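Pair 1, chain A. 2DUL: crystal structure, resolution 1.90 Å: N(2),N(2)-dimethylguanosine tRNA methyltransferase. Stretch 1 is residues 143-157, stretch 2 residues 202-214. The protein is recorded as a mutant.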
# COMPACT_ATOMS: atom_id res chain seq x y z
N PRO A 143 -1.84 7.94 -7.67
CA PRO A 143 -1.62 8.91 -6.59
C PRO A 143 -0.47 9.85 -6.93
O PRO A 143 -0.11 10.72 -6.14
CB PRO A 143 -1.26 8.02 -5.42
CG PRO A 143 -0.37 6.99 -6.10
CD PRO A 143 -1.12 6.68 -7.40
N MET A 144 0.11 9.67 -8.12
CA MET A 144 1.27 10.45 -8.53
C MET A 144 1.11 11.97 -8.61
O MET A 144 2.07 12.70 -8.38
CB MET A 144 1.83 9.90 -9.84
CG MET A 144 2.34 8.46 -9.72
SD MET A 144 3.51 8.30 -8.33
CE MET A 144 4.85 9.46 -8.83
N GLU A 145 -0.09 12.46 -8.91
CA GLU A 145 -0.26 13.91 -8.97
C GLU A 145 -0.27 14.53 -7.55
O GLU A 145 -0.21 15.75 -7.40
CB GLU A 145 -1.55 14.28 -9.71
CG GLU A 145 -2.82 13.90 -8.97
CD GLU A 145 -4.07 14.09 -9.82
OE1 GLU A 145 -4.27 15.22 -10.32
OE2 GLU A 145 -4.85 13.12 -9.97
N PHE A 146 -0.33 13.68 -6.53
CA PHE A 146 -0.38 14.14 -5.14
C PHE A 146 0.82 13.73 -4.28
O PHE A 146 0.99 14.23 -3.16
CB PHE A 146 -1.65 13.61 -4.44
CG PHE A 146 -2.93 13.94 -5.15
CD1 PHE A 146 -3.42 15.25 -5.16
CD2 PHE A 146 -3.65 12.95 -5.81
CE1 PHE A 146 -4.61 15.56 -5.82
CE2 PHE A 146 -4.84 13.25 -6.48
CZ PHE A 146 -5.32 14.56 -6.49
N LEU A 147 1.64 12.82 -4.79
CA LEU A 147 2.77 12.31 -4.03
C LEU A 147 3.82 13.30 -3.55
O LEU A 147 4.22 13.27 -2.38
CB LEU A 147 3.48 11.21 -4.82
CG LEU A 147 4.71 10.61 -4.12
CD1 LEU A 147 4.28 9.89 -2.85
CD2 LEU A 147 5.43 9.63 -5.06
N ASP A 148 4.28 14.18 -4.44
CA ASP A 148 5.31 15.13 -4.04
C ASP A 148 4.86 16.06 -2.92
O ASP A 148 5.61 16.32 -1.97
CB ASP A 148 5.79 15.96 -5.23
CG ASP A 148 7.06 16.74 -4.92
OD1 ASP A 148 8.08 16.09 -4.60
OD2 ASP A 148 7.03 17.98 -4.98
N THR A 149 3.62 16.54 -3.00
CA THR A 149 3.11 17.43 -1.97
C THR A 149 2.90 16.68 -0.66
O THR A 149 3.14 17.21 0.42
CB THR A 149 1.80 18.11 -2.42
OG1 THR A 149 2.02 18.77 -3.67
CG2 THR A 149 1.36 19.16 -1.39
N ALA A 150 2.44 15.43 -0.74
CA ALA A 150 2.24 14.65 0.48
C ALA A 150 3.58 14.48 1.19
O ALA A 150 3.64 14.48 2.42
CB ALA A 150 1.64 13.29 0.15
N LEU A 151 4.65 14.33 0.41
CA LEU A 151 5.98 14.15 0.97
C LEU A 151 6.49 15.40 1.68
O LEU A 151 7.48 15.34 2.42
CB LEU A 151 6.96 13.72 -0.12
CG LEU A 151 6.84 12.25 -0.52
CD1 LEU A 151 7.62 11.98 -1.80
CD2 LEU A 151 7.36 11.37 0.63
N ARG A 152 5.83 16.53 1.45
CA ARG A 152 6.20 17.79 2.10
C ARG A 152 5.23 18.10 3.25
O ARG A 152 5.60 18.78 4.21
CB ARG A 152 6.20 18.95 1.09
CG ARG A 152 7.45 19.04 0.23
CD ARG A 152 7.41 20.20 -0.75
NE ARG A 152 6.71 19.84 -1.99
CZ ARG A 152 5.51 20.28 -2.34
NH1 ARG A 152 4.84 21.12 -1.56
NH2 ARG A 152 4.96 19.86 -3.47
N SER A 153 4.01 17.59 3.15
CA SER A 153 2.97 17.80 4.17
C SER A 153 3.12 16.88 5.39
O SER A 153 2.76 17.26 6.51
CB SER A 153 1.59 17.61 3.54
OG SER A 153 0.55 17.94 4.44
N ALA A 154 3.63 15.67 5.18
CA ALA A 154 3.83 14.74 6.28
C ALA A 154 5.05 15.23 7.06
O ALA A 154 5.89 15.93 6.50
CB ALA A 154 4.09 13.33 5.75
N LYS A 155 5.14 14.88 8.35
CA LYS A 155 6.30 15.25 9.17
C LYS A 155 7.50 14.51 8.56
O LYS A 155 7.32 13.55 7.81
CB LYS A 155 6.13 14.77 10.62
CG LYS A 155 5.00 15.42 11.41
CD LYS A 155 5.35 16.83 11.82
CE LYS A 155 4.33 17.38 12.81
NZ LYS A 155 4.61 18.80 13.14
N ARG A 156 8.72 14.93 8.91
CA ARG A 156 9.92 14.29 8.37
C ARG A 156 10.10 12.85 8.87
O ARG A 156 10.91 12.09 8.34
CB ARG A 156 11.16 15.15 8.70
CG ARG A 156 11.12 16.53 8.04
CD ARG A 156 12.39 17.34 8.30
NE ARG A 156 13.56 16.69 7.72
CZ ARG A 156 13.87 16.68 6.43
NH1 ARG A 156 13.10 17.31 5.54
NH2 ARG A 156 14.93 16.01 6.01
N ARG A 157 9.34 12.49 9.90
CA ARG A 157 9.38 11.13 10.43
C ARG A 157 7.95 10.61 10.40
O ARG A 157 7.58 9.71 11.16
CB ARG A 157 9.93 11.13 11.86
CG ARG A 157 11.39 11.60 11.96
CD ARG A 157 11.85 11.65 13.41
NE ARG A 157 13.21 12.19 13.55
CZ ARG A 157 13.58 13.41 13.18
NH1 ARG A 157 14.84 13.80 13.35
NH2 ARG A 157 12.71 14.25 12.63
N GLY A 202 9.27 2.03 -4.83
CA GLY A 202 10.43 2.67 -5.42
C GLY A 202 10.24 4.12 -5.83
O GLY A 202 11.15 4.93 -5.68
N VAL A 203 9.06 4.47 -6.34
CA VAL A 203 8.82 5.85 -6.76
C VAL A 203 8.67 6.77 -5.54
O VAL A 203 9.09 7.93 -5.57
CB VAL A 203 7.57 5.96 -7.68
CG1 VAL A 203 6.29 5.84 -6.86
CG2 VAL A 203 7.62 7.28 -8.46
N ILE A 204 8.10 6.24 -4.47
CA ILE A 204 7.94 7.02 -3.24
C ILE A 204 9.35 7.32 -2.70
O ILE A 204 9.64 8.45 -2.31
CB ILE A 204 7.16 6.23 -2.16
CG1 ILE A 204 5.72 5.99 -2.63
CG2 ILE A 204 7.14 7.02 -0.85
CD1 ILE A 204 4.93 5.08 -1.71
N ALA A 205 10.20 6.30 -2.71
CA ALA A 205 11.57 6.45 -2.23
C ALA A 205 12.34 7.48 -3.06
O ALA A 205 13.07 8.31 -2.52
CB ALA A 205 12.30 5.10 -2.28
N ARG A 206 12.18 7.42 -4.38
CA ARG A 206 12.87 8.35 -5.26
C ARG A 206 12.40 9.79 -5.09
O ARG A 206 13.22 10.69 -5.02
CB ARG A 206 12.74 7.91 -6.73
CG ARG A 206 13.64 6.71 -7.08
CD ARG A 206 13.52 6.30 -8.54
NE ARG A 206 12.23 5.68 -8.80
CZ ARG A 206 11.64 5.65 -10.00
NH1 ARG A 206 12.24 6.20 -11.04
NH2 ARG A 206 10.46 5.06 -10.13
N TYR A 207 11.08 10.01 -4.99
CA TYR A 207 10.57 11.37 -4.80
C TYR A 207 10.96 11.94 -3.44
O TYR A 207 11.13 13.16 -3.29
CB TYR A 207 9.04 11.41 -4.92
CG TYR A 207 8.52 11.67 -6.32
CD1 TYR A 207 8.75 10.75 -7.35
CD2 TYR A 207 7.82 12.84 -6.62
CE1 TYR A 207 8.28 10.99 -8.65
CE2 TYR A 207 7.35 13.09 -7.92
CZ TYR A 207 7.59 12.16 -8.92
OH TYR A 207 7.15 12.40 -10.20
N ALA A 208 11.08 11.07 -2.44
CA ALA A 208 11.40 11.50 -1.09
C ALA A 208 12.84 11.96 -0.89
O ALA A 208 13.11 12.85 -0.07
CB ALA A 208 11.09 10.38 -0.09
N ALA A 209 13.77 11.36 -1.63
CA ALA A 209 15.19 11.67 -1.49
C ALA A 209 15.58 13.14 -1.56
O ALA A 209 16.44 13.58 -0.79
CB ALA A 209 16.01 10.86 -2.53
N LYS A 210 14.96 13.91 -2.45
CA LYS A 210 15.32 15.32 -2.56
C LYS A 210 15.06 16.15 -1.30
O LYS A 210 15.62 17.23 -1.15
CB LYS A 210 14.64 15.97 -3.77
CG LYS A 210 13.13 16.08 -3.71
CD LYS A 210 12.62 16.73 -4.99
CE LYS A 210 11.09 16.74 -5.06
NZ LYS A 210 10.56 15.36 -5.13
N TYR A 211 14.22 15.65 -0.40
CA TYR A 211 13.93 16.36 0.84
C TYR A 211 14.86 15.85 1.94
O TYR A 211 14.65 16.13 3.12
CB TYR A 211 12.48 16.11 1.25
CG TYR A 211 11.50 16.59 0.20
CD1 TYR A 211 11.43 17.95 -0.13
CD2 TYR A 211 10.68 15.70 -0.48
CE1 TYR A 211 10.55 18.41 -1.13
CE2 TYR A 211 9.80 16.14 -1.48
CZ TYR A 211 9.74 17.50 -1.80
OH TYR A 211 8.89 17.95 -2.79
N ASP A 212 15.88 15.11 1.53
CA ASP A 212 16.83 14.50 2.45
C ASP A 212 16.07 13.59 3.41
O ASP A 212 16.27 13.61 4.63
CB ASP A 212 17.63 15.56 3.22
CG ASP A 212 18.62 16.31 2.32
OD1 ASP A 212 18.98 15.77 1.25
OD2 ASP A 212 19.04 17.43 2.68
N LEU A 213 15.18 12.79 2.83
CA LEU A 213 14.37 11.84 3.58
C LEU A 213 14.55 10.46 2.97
O LEU A 213 14.70 10.33 1.76
CB LEU A 213 12.88 12.20 3.49
CG LEU A 213 12.38 13.50 4.10
CD1 LEU A 213 10.92 13.69 3.72
CD2 LEU A 213 12.56 13.46 5.63
N GLY A 214 14.55 9.44 3.83
CA GLY A 214 14.65 8.08 3.35
C GLY A 214 13.34 7.42 3.75
O GLY A 214 12.46 8.10 4.27

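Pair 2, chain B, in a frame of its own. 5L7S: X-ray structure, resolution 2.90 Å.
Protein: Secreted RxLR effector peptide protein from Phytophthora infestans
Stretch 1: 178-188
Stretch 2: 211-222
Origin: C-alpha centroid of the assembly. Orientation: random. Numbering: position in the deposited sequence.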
# COMPACT_ATOMS: atom_id res chain seq x y z
N GLU B 178 9.81 7.02 -4.83
CA GLU B 178 11.09 6.70 -4.19
C GLU B 178 11.36 5.20 -4.19
O GLU B 178 10.53 4.40 -3.73
CB GLU B 178 11.14 7.23 -2.76
CG GLU B 178 11.08 8.75 -2.64
CD GLU B 178 12.31 9.44 -3.21
OE1 GLU B 178 13.43 9.10 -2.78
OE2 GLU B 178 12.15 10.33 -4.08
N GLU B 179 12.55 4.83 -4.67
CA GLU B 179 13.00 3.44 -4.71
C GLU B 179 13.04 2.80 -3.31
O GLU B 179 12.70 1.63 -3.17
CB GLU B 179 14.37 3.34 -5.36
CG GLU B 179 14.80 1.93 -5.74
CD GLU B 179 16.19 1.89 -6.34
OE1 GLU B 179 17.13 2.38 -5.68
OE2 GLU B 179 16.33 1.38 -7.47
N GLU B 180 13.46 3.56 -2.30
CA GLU B 180 13.48 3.06 -0.92
C GLU B 180 12.11 2.60 -0.45
O GLU B 180 12.00 1.61 0.27
CB GLU B 180 14.04 4.10 0.06
CG GLU B 180 14.26 3.56 1.47
CD GLU B 180 14.81 4.59 2.44
OE1 GLU B 180 14.86 5.79 2.10
OE2 GLU B 180 15.18 4.19 3.57
N ASP B 181 11.06 3.33 -0.85
CA ASP B 181 9.69 2.92 -0.56
C ASP B 181 9.32 1.64 -1.34
O ASP B 181 8.71 0.73 -0.78
CB ASP B 181 8.69 4.05 -0.87
CG ASP B 181 8.92 5.30 -0.01
OD1 ASP B 181 9.32 5.17 1.17
OD2 ASP B 181 8.67 6.42 -0.51
N ILE B 182 9.72 1.59 -2.61
CA ILE B 182 9.50 0.41 -3.46
C ILE B 182 10.20 -0.84 -2.90
O ILE B 182 9.65 -1.93 -2.97
CB ILE B 182 9.96 0.66 -4.92
CG1 ILE B 182 9.11 1.76 -5.58
CG2 ILE B 182 9.92 -0.61 -5.76
CD1 ILE B 182 7.72 1.32 -6.01
N ILE B 183 11.41 -0.67 -2.35
CA ILE B 183 12.18 -1.80 -1.81
C ILE B 183 11.55 -2.32 -0.51
O ILE B 183 11.42 -3.53 -0.34
CB ILE B 183 13.68 -1.44 -1.61
CG1 ILE B 183 14.36 -1.31 -2.98
CG2 ILE B 183 14.41 -2.50 -0.78
CD1 ILE B 183 15.70 -0.61 -2.95
N LYS B 184 11.17 -1.42 0.39
CA LYS B 184 10.48 -1.81 1.63
C LYS B 184 9.17 -2.54 1.33
O LYS B 184 8.86 -3.54 1.98
CB LYS B 184 10.21 -0.59 2.53
CG LYS B 184 11.45 -0.01 3.20
CD LYS B 184 11.14 1.34 3.84
CE LYS B 184 12.37 1.96 4.49
NZ LYS B 184 12.24 3.44 4.65
N LEU B 185 8.42 -2.04 0.35
CA LEU B 185 7.17 -2.67 -0.11
C LEU B 185 7.36 -4.13 -0.53
O LEU B 185 6.66 -5.02 -0.03
CB LEU B 185 6.58 -1.88 -1.28
CG LEU B 185 5.34 -2.45 -1.99
CD1 LEU B 185 4.20 -2.56 -1.01
CD2 LEU B 185 4.94 -1.56 -3.15
N VAL B 186 8.30 -4.35 -1.45
CA VAL B 186 8.59 -5.68 -1.98
C VAL B 186 9.07 -6.62 -0.87
O VAL B 186 8.67 -7.78 -0.84
CB VAL B 186 9.61 -5.63 -3.14
CG1 VAL B 186 10.10 -7.02 -3.52
CG2 VAL B 186 8.98 -4.97 -4.36
N HIS B 187 9.90 -6.12 0.03
CA HIS B 187 10.34 -6.93 1.17
C HIS B 187 9.23 -7.20 2.19
O HIS B 187 9.29 -8.21 2.91
CB HIS B 187 11.56 -6.30 1.85
CG HIS B 187 12.35 -7.28 2.66
ND1 HIS B 187 13.00 -8.35 2.09
CD2 HIS B 187 12.59 -7.35 3.99
CE1 HIS B 187 13.61 -9.05 3.04
NE2 HIS B 187 13.38 -8.46 4.20
N MET B 188 8.22 -6.33 2.27
CA MET B 188 7.03 -6.61 3.09
C MET B 188 6.15 -7.72 2.48
O MET B 188 5.57 -8.50 3.23
CB MET B 188 6.19 -5.35 3.36
CG MET B 188 6.74 -4.41 4.43
SD MET B 188 6.92 -5.12 6.09
CE MET B 188 8.68 -5.42 6.18
N GLU B 211 22.01 0.19 -9.43
CA GLU B 211 23.09 0.28 -8.43
C GLU B 211 22.63 0.89 -7.09
O GLU B 211 23.02 0.42 -6.02
CB GLU B 211 24.29 1.06 -8.98
CG GLU B 211 25.24 0.23 -9.84
CD GLU B 211 26.18 -0.67 -9.03
OE1 GLU B 211 26.07 -0.73 -7.79
OE2 GLU B 211 27.04 -1.33 -9.66
N SER B 212 21.80 1.93 -7.16
CA SER B 212 21.25 2.57 -5.95
C SER B 212 20.49 1.59 -5.04
O SER B 212 20.52 1.73 -3.81
CB SER B 212 20.34 3.75 -6.31
OG SER B 212 19.38 3.38 -7.28
N SER B 213 19.84 0.59 -5.64
CA SER B 213 19.11 -0.45 -4.89
C SER B 213 19.96 -1.24 -3.88
O SER B 213 19.43 -1.68 -2.86
CB SER B 213 18.45 -1.44 -5.86
OG SER B 213 19.40 -2.33 -6.41
N HIS B 214 21.26 -1.38 -4.15
CA HIS B 214 22.14 -2.27 -3.38
C HIS B 214 22.31 -1.81 -1.93
O HIS B 214 22.10 -2.58 -1.00
CB HIS B 214 23.53 -2.36 -4.03
CG HIS B 214 23.53 -3.06 -5.35
ND1 HIS B 214 24.39 -4.10 -5.64
CD2 HIS B 214 22.78 -2.88 -6.46
CE1 HIS B 214 24.17 -4.52 -6.87
NE2 HIS B 214 23.20 -3.80 -7.39
N LYS B 215 22.68 -0.54 -1.76
CA LYS B 215 22.85 0.02 -0.42
C LYS B 215 21.51 0.04 0.33
O LYS B 215 21.45 -0.37 1.49
CB LYS B 215 23.47 1.43 -0.50
CG LYS B 215 23.71 2.14 0.83
CD LYS B 215 24.33 1.28 1.94
CE LYS B 215 25.63 0.58 1.55
NZ LYS B 215 26.80 1.50 1.46
N THR B 216 20.45 0.47 -0.35
CA THR B 216 19.11 0.53 0.24
C THR B 216 18.62 -0.84 0.69
O THR B 216 18.19 -1.01 1.83
CB THR B 216 18.08 1.11 -0.75
OG1 THR B 216 18.56 2.34 -1.29
CG2 THR B 216 16.75 1.36 -0.06
N MET B 217 18.69 -1.81 -0.22
CA MET B 217 18.26 -3.19 0.04
C MET B 217 18.99 -3.82 1.24
O MET B 217 18.37 -4.48 2.07
CB MET B 217 18.49 -4.05 -1.21
CG MET B 217 18.00 -5.48 -1.12
SD MET B 217 16.26 -5.67 -1.53
CE MET B 217 16.29 -5.35 -3.29
N ALA B 218 20.31 -3.61 1.30
CA ALA B 218 21.12 -4.10 2.42
C ALA B 218 20.69 -3.52 3.76
O ALA B 218 20.74 -4.21 4.78
CB ALA B 218 22.59 -3.80 2.16
N ASP B 219 20.28 -2.25 3.76
CA ASP B 219 19.76 -1.59 4.97
C ASP B 219 18.39 -2.15 5.38
O ASP B 219 18.12 -2.29 6.57
CB ASP B 219 19.67 -0.07 4.79
CG ASP B 219 21.03 0.58 4.54
OD1 ASP B 219 22.08 -0.06 4.78
OD2 ASP B 219 21.05 1.75 4.10
N VAL B 220 17.55 -2.46 4.39
CA VAL B 220 16.23 -3.05 4.64
C VAL B 220 16.32 -4.46 5.25
O VAL B 220 15.56 -4.79 6.17
CB VAL B 220 15.36 -3.05 3.35
CG1 VAL B 220 14.11 -3.90 3.51
CG2 VAL B 220 14.98 -1.62 3.00
N TRP B 221 17.24 -5.28 4.73
CA TRP B 221 17.50 -6.60 5.31
C TRP B 221 18.06 -6.51 6.72
O TRP B 221 17.68 -7.29 7.59
CB TRP B 221 18.50 -7.39 4.45
CG TRP B 221 18.02 -7.76 3.08
CD1 TRP B 221 16.73 -7.95 2.68
CD2 TRP B 221 18.84 -8.00 1.93
NE1 TRP B 221 16.69 -8.28 1.35
CE2 TRP B 221 17.98 -8.33 0.86
CE3 TRP B 221 20.22 -7.96 1.70
CZ2 TRP B 221 18.45 -8.62 -0.42
CZ3 TRP B 221 20.70 -8.25 0.42
CH2 TRP B 221 19.81 -8.57 -0.62
N LEU B 222 18.95 -5.55 6.94
CA LEU B 222 19.62 -5.37 8.23
C LEU B 222 18.65 -4.89 9.30
O LEU B 222 18.70 -5.38 10.43
CB LEU B 222 20.79 -4.38 8.11
CG LEU B 222 21.81 -4.38 9.25
CD1 LEU B 222 22.61 -5.67 9.24
CD2 LEU B 222 22.72 -3.17 9.13

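The two pairs differ most sharply at one matched position, where Asp A148 of pair 1 superposes on Glu B180 of pair 2. In pair 1 this acid is the centre of a polar network that ties the two stretches together: Asp A148 OD1 accepts hydrogen bonds from Tyr A211 OH at 2.7 Å and from Lys A210 NZ at 2.6 Å, the latter within a salt bridge. In pair 2 the acid meets the other helix through its aliphatic part, with Glu B180 CG 3.7 Å from Thr B216 CG2, while its carboxylate turns along its own helix, where Lys B184 NZ makes a weak hydrogen bond to Glu B180 OE2 at 3.2 Å as part of a salt bridge. The position matching Lys A210 is Asp B219, which makes no contact across the pair.

These differences are carried on nearly the same backbone. Fourteen central residues superpose with an RMSD of 0.7 Å, and the helix axes approach to 9.7 Å in pair 1 and 9.8 Å in pair 2, crossing at -51° and -45°. The CA atoms of Leu A151 and Ala A208 lie 6.4 Å apart, and those of the matching Ile B183 and Met B217 lie 6.5 Å apart.

The closest match among the contacting side chains is the aliphatic residue on the first helix, Leu A151 in pair 1 and Ile B183 in pair 2. Leu A151 and Ile B183 point toward the partner helix, and their side-chain centres fall within 0.4 Å of each other. Leu A151 CD1 lies 3.5 Å from Tyr A207 CB, and Leu A151 CD2 lies 3.9 Å from Ala A208 CB. Ile B183 is itself a knob, seated among Ser B213, Thr B216, Met B217 and Val B220; Ile B183 CG2 lies 3.7 Å from Met B217 SD and 3.9 Å from Val B220 CG2. Where pair 1 has the small Ala A208, pair 2 thus has a longer side chain whose sulfur reaches the isoleucine.

One residue earlier on the second helix, Tyr A207 matches Thr B216. The tyrosine is a knob among Met A144, Leu A147, Asp A148 and Leu A151, with Leu A147 CD2 over one face of its ring, 3.9 Å from Tyr A207 CG. The threonine offers a methyl instead, Thr B216 CG2 lying 3.7 Å from Ile B183 CD1. Leu A147 is matched by Glu B179, so an apolar contact gives way to a polar one: Ser B212 OG donates to Glu B179 OE1 at 2.9 Å.

Tyr A211 and Val B220 also match. The tyrosine joins both kinds of contact, since Tyr A211 CE2 packs 4.0 Å from Leu A151 CB while Tyr A211 OH also accepts a hydrogen bond from Arg A152 NE at 3.0 Å. Val B220 has no polar group to offer, and Lys B184, which matches Arg A152, packs its CG 3.9 Å from Val B220 CG2. Pair 1 buries 731 Å² between its stretches and pair 2 494 Å².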